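PDB 7AL6: probable hydrolase from Pseudomonas aeruginosa, which is of unknown function but has an alpha/beta hydrolase fold and is probably a hydrolase, perhaps a lipolytic one. Local coordinates for residues L77-A81 with I106-L111; D126-P130 with M245-L249. One frame throughout, in Å; residues are numbered along the deposited sequence.

Contact 1 (L77-A81 with I106-L111)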
ATOM      1  N   LEU A  77       6.546   4.327 -19.994  1.00 26.30           N
ATOM      2  CA  LEU A  77       6.915   3.195 -20.867  1.00 23.74           C
ATOM      3  C   LEU A  77       7.991   2.333 -20.205  1.00 23.81           C
ATOM      4  O   LEU A  77       7.858   1.151 -20.280  1.00 29.67           O
ATOM      5  CB  LEU A  77       7.373   3.730 -22.224  1.00 30.16           C
ATOM      6  CG  LEU A  77       6.290   4.355 -23.091  1.00 34.80           C
ATOM      7  CD1 LEU A  77       6.892   5.029 -24.301  1.00 38.16           C
ATOM      8  CD2 LEU A  77       5.268   3.335 -23.524  1.00 27.40           C
ATOM      9  N   TRP A  78       8.993   2.918 -19.564  1.00 26.27           N
ATOM     10  CA  TRP A  78      10.087   2.177 -18.891  1.00 27.45           C
ATOM     11  C   TRP A  78       9.580   1.466 -17.627  1.00 28.23           C
ATOM     12  O   TRP A  78      10.267   0.597 -17.174  1.00 26.22           O
ATOM     13  CB  TRP A  78      11.314   3.053 -18.643  1.00 34.32           C
ATOM     14  CG  TRP A  78      11.009   4.394 -18.087  1.00 29.10           C
ATOM     15  CD1 TRP A  78      10.898   4.726 -16.783  1.00 29.73           C
ATOM     16  CD2 TRP A  78      10.750   5.583 -18.832  1.00 31.48           C
ATOM     17  NE1 TRP A  78      10.597   6.044 -16.666  1.00 34.97           N
ATOM     18  CE2 TRP A  78      10.488   6.593 -17.905  1.00 30.41           C
ATOM     19  CE3 TRP A  78      10.693   5.888 -20.185  1.00 30.79           C
ATOM     20  CZ2 TRP A  78      10.201   7.891 -18.288  1.00 40.31           C
ATOM     21  CZ3 TRP A  78      10.384   7.164 -20.568  1.00 35.52           C
ATOM     22  CH2 TRP A  78      10.147   8.153 -19.631  1.00 40.53           C
ATOM     23  N   ASP A  79       8.487   1.921 -17.030  1.00 27.35           N
ATOM     24  CA  ASP A  79       7.836   1.254 -15.878  1.00 24.27           C
ATOM     25  C   ASP A  79       7.323  -0.108 -16.363  1.00 24.49           C
ATOM     26  O   ASP A  79       7.594  -1.086 -15.710  1.00 25.35           O
ATOM     27  CB  ASP A  79       6.734   2.115 -15.258  1.00 25.66           C
ATOM     28  CG  ASP A  79       7.191   3.441 -14.684  1.00 29.19           C
ATOM     29  OD1 ASP A  79       8.233   3.469 -14.098  1.00 27.30           O
ATOM     30  OD2 ASP A  79       6.486   4.391 -14.832  1.00 24.50           O
ATOM     31  N   TYR A  80       6.672  -0.160 -17.524  1.00 26.09           N
ATOM     32  CA  TYR A  80       6.238  -1.431 -18.103  1.00 25.43           C
ATOM     33  C   TYR A  80       7.432  -2.316 -18.441  1.00 25.16           C
ATOM     34  O   TYR A  80       7.374  -3.542 -18.275  1.00 26.84           O
ATOM     35  CB  TYR A  80       5.411  -1.208 -19.367  1.00 23.75           C
ATOM     36  CG  TYR A  80       4.060  -0.531 -19.221  1.00 28.39           C
ATOM     37  CD1 TYR A  80       3.073  -1.032 -18.355  1.00 26.55           C
ATOM     38  CD2 TYR A  80       3.761   0.615 -19.973  1.00 27.39           C
ATOM     39  CE1 TYR A  80       1.835  -0.386 -18.246  1.00 25.93           C
ATOM     40  CE2 TYR A  80       2.543   1.261 -19.857  1.00 26.81           C
ATOM     41  CZ  TYR A  80       1.576   0.741 -18.995  1.00 29.07           C
ATOM     42  OH  TYR A  80       0.374   1.390 -18.895  1.00 24.63           O
ATOM     43  N   ALA A  81       8.525  -1.712 -18.928  1.00 26.78           N
ATOM     44  CA  ALA A  81       9.705  -2.497 -19.294  1.00 25.69           C
ATOM     45  C   ALA A  81      10.282  -3.197 -18.084  1.00 23.81           C
ATOM     46  O   ALA A  81      10.654  -4.371 -18.151  1.00 26.38           O
ATOM     47  CB  ALA A  81      10.765  -1.582 -19.921  1.00 25.74           C
ATOM     48  N   ILE A 106       6.131  -1.031 -28.572  1.00 26.35           N
ATOM     49  CA  ILE A 106       7.008   0.054 -28.154  1.00 23.75           C
ATOM     50  C   ILE A 106       7.819  -0.350 -26.940  1.00 30.67           C
ATOM     51  O   ILE A 106       9.032  -0.082 -26.864  1.00 25.86           O
ATOM     52  CB  ILE A 106       6.182   1.319 -27.889  1.00 25.25           C
ATOM     53  CG1 ILE A 106       5.567   1.802 -29.192  1.00 33.00           C
ATOM     54  CG2 ILE A 106       7.063   2.354 -27.236  1.00 31.72           C
ATOM     55  CD1 ILE A 106       4.586   2.895 -29.001  1.00 37.41           C
ATOM     56  N   VAL A 107       7.163  -1.006 -25.966  1.00 24.30           N
ATOM     57  CA  VAL A 107       7.835  -1.408 -24.738  1.00 25.00           C
ATOM     58  C   VAL A 107       8.893  -2.457 -25.055  1.00 22.36           C
ATOM     59  O   VAL A 107       9.990  -2.462 -24.478  1.00 24.89           O
ATOM     60  CB  VAL A 107       6.793  -1.928 -23.717  1.00 22.05           C
ATOM     61  CG1 VAL A 107       7.480  -2.619 -22.551  1.00 26.66           C
ATOM     62  CG2 VAL A 107       5.953  -0.779 -23.201  1.00 22.13           C
ATOM     63  N   SER A 108       8.575  -3.336 -25.990  1.00 22.13           N
ATOM     64  CA  SER A 108       9.483  -4.390 -26.385  1.00 21.62           C
ATOM     65  C   SER A 108      10.756  -3.820 -26.974  1.00 24.82           C
ATOM     66  O   SER A 108      11.856  -4.316 -26.681  1.00 25.50           O
ATOM     67  CB  SER A 108       8.817  -5.301 -27.415  1.00 25.36           C
ATOM     68  OG  SER A 108       7.724  -6.018 -26.892  1.00 28.85           O
ATOM     69  N   VAL A 109      10.622  -2.794 -27.835  1.00 26.15           N
ATOM     70  CA  VAL A 109      11.791  -2.163 -28.461  1.00 27.95           C
ATOM     71  C   VAL A 109      12.666  -1.502 -27.416  1.00 27.44           C
ATOM     72  O   VAL A 109      13.898  -1.574 -27.483  1.00 24.33           O
ATOM     73  CB  VAL A 109      11.355  -1.141 -29.536  1.00 23.98           C
ATOM     74  CG1 VAL A 109      12.531  -0.206 -29.949  1.00 29.85           C
ATOM     75  CG2 VAL A 109      10.781  -1.838 -30.773  1.00 27.21           C
ATOM     76  N   LEU A 110      12.057  -0.835 -26.443  1.00 25.23           N
ATOM     77  CA  LEU A 110      12.793  -0.164 -25.351  1.00 26.29           C
ATOM     78  C   LEU A 110      13.591  -1.218 -24.583  1.00 25.56           C
ATOM     79  O   LEU A 110      14.730  -1.011 -24.363  1.00 25.38           O
ATOM     80  CB  LEU A 110      11.805   0.528 -24.410  1.00 31.83           C
ATOM     81  CG  LEU A 110      11.214   1.847 -24.893  1.00 39.96           C
ATOM     82  CD1 LEU A 110      10.441   2.508 -23.782  1.00 36.60           C
ATOM     83  CD2 LEU A 110      12.283   2.782 -25.422  1.00 35.44           C
ATOM     84  N   LEU A 111      12.974  -2.336 -24.259  1.00 23.62           N
ATOM     85  CA  LEU A 111      13.611  -3.432 -23.511  1.00 28.53           C
ATOM     86  C   LEU A 111      14.735  -4.060 -24.345  1.00 29.54           C
ATOM     87  O   LEU A 111      15.797  -4.247 -23.816  1.00 25.43           O
ATOM     88  CB  LEU A 111      12.527  -4.439 -23.156  1.00 27.03           C
ATOM     89  CG  LEU A 111      12.903  -5.486 -22.124  1.00 33.60           C
ATOM     90  CD1 LEU A 111      13.559  -4.865 -20.915  1.00 31.45           C
ATOM     91  CD2 LEU A 111      11.676  -6.271 -21.733  1.00 37.06           C
TER
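Helix segments 77-81 and 106-111 meet through apolar side chains, their short axes passing 9.0 Å apart at a crossing angle of -72°. The backbones come nearest at the later end of both segments, where A81 CA lies 5.8 Å from L111 CA; the single methyl of A81 is consistent with so close an approach. L77 fills the wider end and shares its carbons among three residues. Its CB takes L110 CD1 at 3.7 Å, its CD1 meets the CG2 branch of I106 at 4.0 Å, and its CD2 reaches V107 CG2. Helix 103-114 is probably the helix that follows the nucleophile elbow of the alpha/beta hydrolase fold: the G100-S102-G104 turn leading into it fits such an elbow, with S102 the probable nucleophile. V107 touches that turn and also sets both methyls against helix 77-91. With chi1 at 168°, CG1 stands anti to the backbone N and rests on A81, 3.9 Å from A81 N, while CG2 falls beside the N and packs at 3.9 Å against Y80 CB. From there the Y80 ring leads away from the contact toward F60, whose ring it meets with the planes about 40° apart. L111 uses its CD1 methyl, 4.0 Å from A81 O and a little farther from A81 CB, and it also packs on L98 of strand 96-101 and on L146 of the second subunit. A bound di(hydroxyethyl)ether lies about 3 Å from the side chain of L77, nearest atoms.

Contact 2 (D126-P130 with M245-L249)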
ATOM      1  N   ASP A 126       2.317  -3.731 -35.698  1.00 28.37           N
ATOM      2  CA  ASP A 126       1.865  -2.352 -35.964  1.00 24.48           C
ATOM      3  C   ASP A 126       2.290  -1.351 -34.893  1.00 26.26           C
ATOM      4  O   ASP A 126       1.491  -0.534 -34.568  1.00 28.36           O
ATOM      5  CB  ASP A 126       0.356  -2.337 -36.143  1.00 29.67           C
ATOM      6  CG  ASP A 126      -0.083  -1.336 -37.186  1.00 39.12           C
ATOM      7  OD1 ASP A 126       0.507  -1.337 -38.230  1.00 31.12           O
ATOM      8  OD2 ASP A 126      -0.971  -0.574 -36.906  1.00 30.19           O
ATOM      9  N   GLY A 127       3.496  -1.456 -34.369  1.00 28.76           N
ATOM     10  CA  GLY A 127       4.054  -0.512 -33.394  1.00 25.61           C
ATOM     11  C   GLY A 127       5.557  -0.513 -33.452  1.00 20.38           C
ATOM     12  O   GLY A 127       6.102  -1.531 -33.739  1.00 28.01           O
ATOM     13  N   LEU A 128       6.185   0.602 -33.145  1.00 25.21           N
ATOM     14  CA  LEU A 128       7.627   0.720 -33.138  1.00 36.05           C
ATOM     15  C   LEU A 128       8.129   1.732 -32.119  1.00 27.20           C
ATOM     16  O   LEU A 128       8.870   1.381 -31.172  1.00 29.77           O
ATOM     17  CB  LEU A 128       8.107   1.104 -34.540  1.00 33.20           C
ATOM     18  CG  LEU A 128       9.626   1.096 -34.671  1.00 36.92           C
ATOM     19  CD1 LEU A 128      10.096  -0.354 -34.467  1.00 38.90           C
ATOM     20  CD2 LEU A 128      10.105   1.602 -35.993  1.00 42.64           C
ATOM     21  N   ILE A 129       7.748   2.993 -32.291  1.00 26.09           N
ATOM     22  CA  ILE A 129       8.261   4.044 -31.416  1.00 25.62           C
ATOM     23  C   ILE A 129       7.081   4.800 -30.828  1.00 28.26           C
ATOM     24  O   ILE A 129       5.979   4.789 -31.388  1.00 27.77           O
ATOM     25  CB  ILE A 129       9.192   5.022 -32.167  1.00 37.08           C
ATOM     26  CG1 ILE A 129       8.554   5.443 -33.481  1.00 37.97           C
ATOM     27  CG2 ILE A 129      10.568   4.380 -32.420  1.00 43.11           C
ATOM     28  CD1 ILE A 129       9.261   6.626 -34.138  1.00 41.71           C
ATOM     29  N   PRO A 130       7.297   5.509 -29.724  1.00 26.61           N
ATOM     30  CA  PRO A 130       6.215   6.323 -29.161  1.00 32.40           C
ATOM     31  C   PRO A 130       6.144   7.687 -29.826  1.00 45.69           C
ATOM     32  O   PRO A 130       7.007   8.024 -30.650  1.00 35.90           O
ATOM     33  CB  PRO A 130       6.623   6.448 -27.693  1.00 29.50           C
ATOM     34  CG  PRO A 130       8.163   6.537 -27.783  1.00 28.04           C
ATOM     35  CD  PRO A 130       8.521   5.571 -28.896  1.00 29.92           C
ATOM     36  N   MET A 245       6.828   7.231 -41.344  1.00 68.41           N
ATOM     37  CA  MET A 245       7.393   5.974 -40.818  1.00 61.80           C
ATOM     38  C   MET A 245       8.025   5.161 -41.946  1.00 60.48           C
ATOM     39  O   MET A 245       9.032   4.526 -41.695  1.00 47.59           O
ATOM     40  CB  MET A 245       6.268   5.130 -40.217  1.00 60.73           C
ATOM     41  CG  MET A 245       5.964   5.449 -38.778  1.00 69.47           C
ATOM     42  SD  MET A 245       7.320   5.098 -37.672  1.00 59.53           S
ATOM     43  CE  MET A 245       7.919   3.589 -38.407  1.00 52.23           C
ATOM     44  N   ARG A 246       7.441   5.176 -43.142  1.00 57.49           N
ATOM     45  CA  ARG A 246       7.867   4.301 -44.257  1.00 52.72           C
ATOM     46  C   ARG A 246       9.345   4.523 -44.557  1.00 50.86           C
ATOM     47  O   ARG A 246      10.039   3.554 -44.747  1.00 50.68           O
ATOM     48  CB  ARG A 246       6.959   4.604 -45.446  1.00 67.39           C
ATOM     49  CG  ARG A 246       7.331   3.903 -46.738  1.00 68.97           C
ATOM     50  CD  ARG A 246       6.165   3.963 -47.696  1.00 73.33           C
ATOM     51  NE  ARG A 246       5.860   2.618 -48.122  1.00 85.59           N
ATOM     52  CZ  ARG A 246       4.792   1.925 -47.761  1.00 89.98           C
ATOM     53  NH1 ARG A 246       4.645   0.696 -48.212  1.00 76.53           N
ATOM     54  NH2 ARG A 246       3.872   2.452 -46.977  1.00 82.75           N
ATOM     55  N   ALA A 247       9.816   5.755 -44.537  1.00 46.43           N
ATOM     56  CA  ALA A 247      11.226   6.043 -44.792  1.00 48.57           C
ATOM     57  C   ALA A 247      12.109   5.603 -43.630  1.00 43.52           C
ATOM     58  O   ALA A 247      13.237   5.147 -43.835  1.00 46.10           O
ATOM     59  CB  ALA A 247      11.420   7.536 -45.050  1.00 53.08           C
ATOM     60  N   LEU A 248      11.632   5.739 -42.396  1.00 48.99           N
ATOM     61  CA  LEU A 248      12.415   5.201 -41.290  1.00 46.64           C
ATOM     62  C   LEU A 248      12.582   3.692 -41.436  1.00 36.55           C
ATOM     63  O   LEU A 248      13.702   3.165 -41.333  1.00 39.71           O
ATOM     64  CB  LEU A 248      11.762   5.534 -39.955  1.00 44.78           C
ATOM     65  CG  LEU A 248      12.424   4.849 -38.768  1.00 36.69           C
ATOM     66  CD1 LEU A 248      13.885   5.273 -38.596  1.00 38.91           C
ATOM     67  CD2 LEU A 248      11.540   5.127 -37.503  1.00 37.71           C
ATOM     68  N   LEU A 249      11.494   2.985 -41.711  1.00 39.00           N
ATOM     69  CA  LEU A 249      11.487   1.503 -41.760  1.00 40.94           C
ATOM     70  C   LEU A 249      12.509   1.030 -42.784  1.00 46.79           C
ATOM     71  O   LEU A 249      13.169   0.054 -42.522  1.00 39.26           O
ATOM     72  CB  LEU A 249      10.095   0.969 -42.082  1.00 40.10           C
ATOM     73  CG  LEU A 249       9.049   1.099 -40.979  1.00 46.67           C
ATOM     74  CD1 LEU A 249       7.765   0.432 -41.389  1.00 47.42           C
ATOM     75  CD2 LEU A 249       9.520   0.528 -39.666  1.00 41.16           C
TER
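L128 CD2 is the methyl on which three side chains of segment 245-249 converge. To L128 CD2, M245 CE comes within 3.8 Å, L249 CD2 within 3.9 Å and L248 CD2 within 4.1 Å, all by van der Waals contact between carbon atoms. M245 gets there by folding: its chain bends at chi2 (-64°) and again at chi3 (-39°), which swings the terminal methyl obliquely across the end of L128. L249 instead runs past L128 in the opposite direction. Alongside, I129 CD1 lies 4.3 Å from M245 SD and equally far from L248 CD2, so the sulfur and the leucine methyl share one isoleucine tip. The two backbones stay well apart, L128 CA being 9.3 Å from M245 CA, and the side chains span the gap between loop and helix.

The loop starts at D126, just past strand 119-125, and polar bonds hold D126 there. D126 OD1 accepts from A234 N, while OD2 accepts from M238 N and is also hydrogen-bonded to H263 ND1, an arrangement consistent with D126 being the acid of a Ser-His-Asp triad with S102 and H263. L128 and I129 follow two and three residues after D126, so this apolar contact lies next to the probable acid. Helix 215-223 lies against both partners, with V222 touching L128 and I129, A218 touching I129, and L219 touching L248, while L249 rests on R256 of strand 255-259, outermost in this chain.

Overall arrangement
From the N terminus, contact 1 comes first: helix 77-91 pairs with helix 103-114, and the loop it closes is short, 24 residues that include strand 96-101 and the probable nucleophile elbow. Contact 2 opens only after that, just beyond strand 119-125, and closes a far longer excursion of 114 residues that takes in helices 138-150, 163-172, 179-189 and 215-223 before strand 229-234. The two are in series, neither nested nor crossed. They lie about 15 Å apart, centre to centre, yet they touch: the loop 126-130 lies against I106, V109 and L77, so it joins the helices of contact 1 to helix 245-250.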